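Local coordinates for F-BAR domain only protein 1 (Danio rerio, PDB 5JP2) that probably acts at an early step of clathrin-mediated endocytosis and binds an Eps15 peptide through its mu homology domain, at residues 23-28 against 41-46; 77-82 against 134-139. One frame throughout, in Å; residues are numbered along the deposited sequence.

Interaction 1 (23-28 against 41-46)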
loop_
_atom_site.group_PDB
_atom_site.type_symbol
_atom_site.label_atom_id
_atom_site.label_comp_id
_atom_site.label_asym_id
_atom_site.label_seq_id
_atom_site.Cartn_x
_atom_site.Cartn_y
_atom_site.Cartn_z
ATOM N N ILE B 23 -0.311 -8.329 -1.638
ATOM C CA ILE B 23 0.213 -7.529 -0.544
ATOM C C ILE B 23 -0.210 -6.098 -0.822
ATOM O O ILE B 23 0.183 -5.528 -1.840
ATOM C CB ILE B 23 1.739 -7.647 -0.439
ATOM C CG1 ILE B 23 2.157 -9.079 -0.134
ATOM C CG2 ILE B 23 2.284 -6.726 0.602
ATOM C CD1 ILE B 23 3.648 -9.273 -0.109
ATOM N N THR B 24 -1.028 -5.533 0.064
ATOM C CA THR B 24 -1.583 -4.196 -0.079
ATOM C C THR B 24 -1.157 -3.354 1.115
ATOM O O THR B 24 -1.300 -3.785 2.254
ATOM C CB THR B 24 -3.096 -4.259 -0.168
ATOM O OG1 THR B 24 -3.452 -5.155 -1.214
ATOM C CG2 THR B 24 -3.665 -2.916 -0.473
ATOM N N GLU B 25 -0.608 -2.174 0.859
ATOM C CA GLU B 25 -0.085 -1.343 1.931
ATOM C C GLU B 25 -0.542 0.098 1.783
ATOM O O GLU B 25 -0.524 0.641 0.685
ATOM C CB GLU B 25 1.440 -1.417 1.980
ATOM C CG GLU B 25 1.922 -2.717 2.525
ATOM C CD GLU B 25 3.397 -2.769 2.730
ATOM O OE1 GLU B 25 4.069 -1.776 2.460
ATOM O OE2 GLU B 25 3.898 -3.821 3.147
ATOM N N TYR B 26 -0.987 0.697 2.881
ATOM C CA TYR B 26 -1.289 2.119 2.947
ATOM C C TYR B 26 -0.294 2.829 3.855
ATOM O O TYR B 26 0.141 2.290 4.869
ATOM C CB TYR B 26 -2.701 2.372 3.446
ATOM C CG TYR B 26 -3.741 1.924 2.480
ATOM C CD1 TYR B 26 -4.187 2.760 1.478
ATOM C CD2 TYR B 26 -4.264 0.652 2.553
ATOM C CE1 TYR B 26 -5.136 2.333 0.583
ATOM C CE2 TYR B 26 -5.208 0.222 1.674
ATOM C CZ TYR B 26 -5.642 1.059 0.689
ATOM O OH TYR B 26 -6.601 0.614 -0.185
ATOM N N ILE B 27 0.079 4.046 3.485
ATOM C CA ILE B 27 1.079 4.773 4.242
ATOM C C ILE B 27 0.535 6.134 4.648
ATOM O O ILE B 27 0.021 6.891 3.819
ATOM C CB ILE B 27 2.410 4.897 3.472
ATOM C CG1 ILE B 27 3.441 5.614 4.343
ATOM C CG2 ILE B 27 2.225 5.556 2.122
ATOM C CD1 ILE B 27 4.844 5.507 3.871
ATOM N N ASN B 28 0.632 6.425 5.936
ATOM C CA ASN B 28 0.335 7.731 6.488
ATOM C C ASN B 28 1.650 8.362 6.911
ATOM O O ASN B 28 2.538 7.682 7.415
ATOM C CB ASN B 28 -0.609 7.631 7.681
ATOM C CG ASN B 28 -2.021 7.303 7.284
ATOM O OD1 ASN B 28 -2.428 7.522 6.157
ATOM N ND2 ASN B 28 -2.795 6.840 8.231
ATOM N N VAL B 41 5.967 8.150 10.277
ATOM C CA VAL B 41 5.441 7.270 9.242
ATOM C C VAL B 41 4.697 6.090 9.871
ATOM O O VAL B 41 5.204 5.454 10.798
ATOM C CB VAL B 41 6.571 6.773 8.324
ATOM C CG1 VAL B 41 6.022 5.805 7.304
ATOM C CG2 VAL B 41 7.216 7.932 7.634
ATOM N N LYS B 42 3.509 5.783 9.346
ATOM C CA LYS B 42 2.765 4.572 9.691
ATOM C C LYS B 42 2.313 3.834 8.430
ATOM O O LYS B 42 1.539 4.367 7.632
ATOM C CB LYS B 42 1.544 4.883 10.561
ATOM C CG LYS B 42 0.876 3.613 11.089
ATOM C CD LYS B 42 -0.335 3.867 11.956
ATOM C CE LYS B 42 -1.517 4.307 11.137
ATOM N NZ LYS B 42 -2.791 4.131 11.857
ATOM N N ILE B 43 2.756 2.595 8.272
ATOM C CA ILE B 43 2.332 1.739 7.172
ATOM C C ILE B 43 1.389 0.675 7.704
ATOM O O ILE B 43 1.672 0.035 8.717
ATOM C CB ILE B 43 3.536 1.100 6.466
ATOM C CG1 ILE B 43 4.448 2.185 5.908
ATOM C CG2 ILE B 43 3.065 0.198 5.365
ATOM C CD1 ILE B 43 5.809 1.712 5.626
ATOM N N THR B 44 0.281 0.478 7.012
ATOM C CA THR B 44 -0.686 -0.550 7.342
ATOM C C THR B 44 -0.853 -1.489 6.156
ATOM O O THR B 44 -1.080 -1.051 5.030
ATOM C CB THR B 44 -2.009 0.079 7.707
ATOM O OG1 THR B 44 -1.788 0.979 8.795
ATOM C CG2 THR B 44 -2.956 -0.984 8.152
ATOM N N GLY B 45 -0.723 -2.779 6.406
ATOM C CA GLY B 45 -0.701 -3.724 5.313
ATOM C C GLY B 45 -1.681 -4.853 5.488
ATOM O O GLY B 45 -2.110 -5.170 6.596
ATOM N N ASP B 46 -1.982 -5.496 4.363
ATOM C CA ASP B 46 -2.902 -6.615 4.294
ATOM C C ASP B 46 -2.348 -7.678 3.355
ATOM O O ASP B 46 -1.913 -7.362 2.252
ATOM C CB ASP B 46 -4.270 -6.161 3.812
ATOM C CG ASP B 46 -5.103 -7.309 3.305
ATOM O OD1 ASP B 46 -5.118 -7.515 2.078
ATOM O OD2 ASP B 46 -5.735 -8.017 4.116
HETATM O O HOH W 1 -3.892 -7.417 -0.122
#

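Interaction 2 (77-82 against 134-139)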
loop_
_atom_site.group_PDB
_atom_site.type_symbol
_atom_site.label_atom_id
_atom_site.label_comp_id
_atom_site.label_asym_id
_atom_site.label_seq_id
_atom_site.Cartn_x
_atom_site.Cartn_y
_atom_site.Cartn_z
ATOM N N ARG B 77 11.105 -5.107 9.481
ATOM C CA ARG B 77 10.539 -3.769 9.546
ATOM C C ARG B 77 9.101 -3.741 10.041
ATOM O O ARG B 77 8.547 -2.657 10.207
ATOM C CB ARG B 77 10.598 -3.083 8.179
ATOM C CG ARG B 77 11.976 -2.592 7.753
ATOM C CD ARG B 77 11.869 -1.784 6.472
ATOM N NE ARG B 77 13.134 -1.197 6.049
ATOM C CZ ARG B 77 13.227 -0.144 5.242
ATOM N NH1 ARG B 77 12.128 0.445 4.781
ATOM N NH2 ARG B 77 14.416 0.332 4.903
ATOM N N VAL B 78 8.480 -4.880 10.276
ATOM C CA VAL B 78 7.089 -4.922 10.699
ATOM C C VAL B 78 7.012 -4.941 12.216
ATOM O O VAL B 78 7.709 -5.712 12.878
ATOM C CB VAL B 78 6.362 -6.126 10.089
ATOM C CG1 VAL B 78 4.929 -6.173 10.569
ATOM C CG2 VAL B 78 6.387 -6.008 8.601
ATOM N N ASP B 79 6.190 -4.062 12.766
ATOM C CA ASP B 79 6.061 -3.960 14.211
ATOM C C ASP B 79 5.094 -4.992 14.783
ATOM O O ASP B 79 5.302 -5.467 15.901
ATOM C CB ASP B 79 5.616 -2.548 14.595
ATOM C CG ASP B 79 6.631 -1.489 14.216
ATOM O OD1 ASP B 79 7.836 -1.800 14.106
ATOM O OD2 ASP B 79 6.218 -0.328 14.039
ATOM N N HIS B 80 4.034 -5.346 14.055
ATOM C CA HIS B 80 2.949 -6.126 14.638
ATOM C C HIS B 80 2.186 -6.906 13.573
ATOM O O HIS B 80 1.950 -6.401 12.476
ATOM C CB HIS B 80 1.988 -5.208 15.397
ATOM C CG HIS B 80 0.974 -5.939 16.215
ATOM N ND1 HIS B 80 1.309 -6.974 17.060
ATOM C CD2 HIS B 80 -0.365 -5.779 16.326
ATOM C CE1 HIS B 80 0.218 -7.424 17.654
ATOM N NE2 HIS B 80 -0.811 -6.716 17.225
ATOM N N PHE B 81 1.770 -8.123 13.924
ATOM C CA PHE B 81 1.039 -9.025 13.040
ATOM C C PHE B 81 -0.272 -9.457 13.669
ATOM O O PHE B 81 -0.321 -9.758 14.861
ATOM C CB PHE B 81 1.819 -10.296 12.758
ATOM C CG PHE B 81 3.126 -10.080 12.101
ATOM C CD1 PHE B 81 3.222 -10.043 10.728
ATOM C CD2 PHE B 81 4.274 -9.958 12.855
ATOM C CE1 PHE B 81 4.440 -9.864 10.113
ATOM C CE2 PHE B 81 5.494 -9.778 12.250
ATOM C CZ PHE B 81 5.581 -9.734 10.876
ATOM N N LEU B 82 -1.323 -9.536 12.855
ATOM C CA LEU B 82 -2.592 -10.135 13.255
ATOM C C LEU B 82 -2.985 -11.220 12.267
ATOM O O LEU B 82 -3.729 -10.969 11.314
ATOM C CB LEU B 82 -3.703 -9.102 13.372
ATOM C CG LEU B 82 -3.647 -8.246 14.630
ATOM C CD1 LEU B 82 -4.794 -7.256 14.646
ATOM C CD2 LEU B 82 -3.685 -9.138 15.853
ATOM N N GLN B 134 1.392 -3.803 10.703
ATOM C CA GLN B 134 1.604 -2.388 10.962
ATOM C C GLN B 134 3.086 -2.122 11.106
ATOM O O GLN B 134 3.806 -2.931 11.683
ATOM C CB GLN B 134 0.883 -1.974 12.240
ATOM C CG GLN B 134 0.341 -0.592 12.261
ATOM C CD GLN B 134 -0.443 -0.337 13.516
ATOM O OE1 GLN B 134 -0.268 -1.029 14.516
ATOM N NE2 GLN B 134 -1.326 0.650 13.473
ATOM N N ALA B 135 3.542 -0.994 10.576
ATOM C CA ALA B 135 4.926 -0.576 10.746
ATOM C C ALA B 135 4.973 0.927 10.949
ATOM O O ALA B 135 4.341 1.670 10.198
ATOM C CB ALA B 135 5.781 -0.975 9.545
ATOM N N SER B 136 5.708 1.364 11.968
ATOM C CA SER B 136 5.792 2.765 12.350
ATOM C C SER B 136 7.240 3.180 12.468
ATOM O O SER B 136 8.085 2.385 12.880
ATOM C CB SER B 136 5.108 3.036 13.682
ATOM O OG SER B 136 3.740 2.705 13.641
ATOM N N SER B 137 7.525 4.426 12.114
ATOM C CA SER B 137 8.880 4.925 12.257
ATOM C C SER B 137 8.860 6.437 12.399
ATOM O O SER B 137 7.923 7.102 11.961
ATOM C CB SER B 137 9.757 4.514 11.078
ATOM O OG SER B 137 11.097 4.367 11.498
ATOM N N GLN B 138 9.863 6.964 13.090
ATOM C CA GLN B 138 10.184 8.383 13.052
ATOM C C GLN B 138 11.357 8.665 12.125
ATOM O O GLN B 138 11.833 9.796 12.059
ATOM C CB GLN B 138 10.478 8.895 14.458
ATOM C CG GLN B 138 9.286 8.795 15.385
ATOM C CD GLN B 138 9.555 9.371 16.753
ATOM O OE1 GLN B 138 10.703 9.614 17.121
ATOM N NE2 GLN B 138 8.495 9.604 17.516
ATOM N N ASP B 139 11.846 7.642 11.436
ATOM C CA ASP B 139 12.966 7.770 10.520
ATOM C C ASP B 139 12.428 8.070 9.127
ATOM O O ASP B 139 11.732 7.230 8.552
ATOM C CB ASP B 139 13.765 6.476 10.510
ATOM C CG ASP B 139 15.066 6.595 9.772
ATOM O OD1 ASP B 139 15.245 7.544 8.982
ATOM O OD2 ASP B 139 15.924 5.717 9.973
#

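Interaction 1 (23-28 against 41-46)
Thr24 to Asn28 pair with Asp46 to Lys42 as two neighbouring antiparallel strands, close to the centre of the chain. Six backbone hydrogen bonds join them, two at each of the pairs Thr24-Asp46, Tyr26-Thr44 and Asn28-Lys42. Asn28 N to Lys42 O is 2.8 Å and almost straight, with 177° at the hydrogen. Glu25-Gly45 and Ile27-Ile43 are the non-hydrogen-bonded pairs between them, where short CA-H...O contacts form, such as Ile43 CA to Tyr26 O at 3.2 Å.

Glu25, Ile27, Val41 and Ile43 pack on one face. Ile27 has CG1 anti to the backbone N (chi1 -177°), and the CG1-CD1 branch meets both Val41 and Ile43 across the strands. Ile27 CD1 touches Val41 CG1 at 3.6 Å, and Ile27 CG1 lies 3.9 Å from Ile43 CG1. An alanine at Ile27 would probably open a gap beside the CG1 atoms of Val41 and Ile43. The two segments belong to a beta hairpin, strands 17-31 and 39-52, within the long mixed sheet of the mu homology domain.

Glu25 extends past Gly45, which puts no side chain beside it, and Glu25 CG stands 4.0 Å from Gly45 CA. Glu25 OE1 rests on Ile43 CG2 at 3.7 Å. The carboxylate is buried, and Ser255 and Tyr133 both bond OE2.

The other face carries Thr24, Tyr26, Asn28, Lys42, Thr44 and Asp46. Asn28 and Lys42 run side by side, with Asn28 ND2 4.1 Å from Lys42 CE. A water bridges Thr24 OG1 and Asp46 OD1. Asp46 OD2 forms a salt bridge with Lys132, and Thr24 packs on an aromatic side chain of the bound peptide.

Interaction 2 (77-82 against 134-139)
Asp79, His80 and Gln134 carry the backbone bonds of this surface contact. Gln134 O accepts Asp79 N at 2.9 Å, with the donor in the carbonyl plane. Gln134 O takes a second, weak bond from His80 N at 3.4 Å. In return, Gln134 N donates to His80 O at 3.2 Å. One residue of strand 125-137 thus serves two successive residues of the partner.

The side-chain bond comes from Asp79. Its CG is anti to the carbonyl carbon, beside the backbone N (chi1 -63°), and the carboxylate reaches past Ala135. Ser136 N donates to Asp79 OD2 at 2.7 Å. The N-H meets the oxygen from above the carboxylate plane, 40° out of it. The carboxylate probably stands in for the backbone acceptor that continued pairing would offer Ser136 N. Asp79 OD2 also lies 3.6 Å from Ser136 CB.

Packing is sparse. Ala135 CB sits against the backbone of the other segment, 3.3 Å from Arg77 O. Val78 CG1 lies 3.6 Å from Gln134 O. The same methyl also stands over one face of the Phe81 ring, offset toward the rim. Val78 further touches Tyr133 and Leu257.

The backbone of Asp79 turns to nearly helical values, unlike the extended residues after it. Asp79 and His80 together facing Gln134 make a classic beta bulge, here at the start of strand 80-83, an outermost strand of the large mixed sheet.

Both contacts belong to one sheet, with their centres about 9 Å apart. The order across it is 80-83, 125-137, 39-52, 17-31, so interaction 2 lies toward the rim and interaction 1 further in. Strands 39-52 and 125-137 join them directly. Ile43 N to Ala135 O is 2.7 Å and Val41 N to Ser137 O is 2.8 Å, both probable hydrogen bonds. Lys42 CD also packs on Gln134 NE2 at 3.7 Å. Neither contact is at the zinc site of His165 and Cys167: the side chains of Val41 and Arg77 are about 14 Å and 13 Å from the zinc ion. Interaction 1 reaches the bound peptide through Thr24.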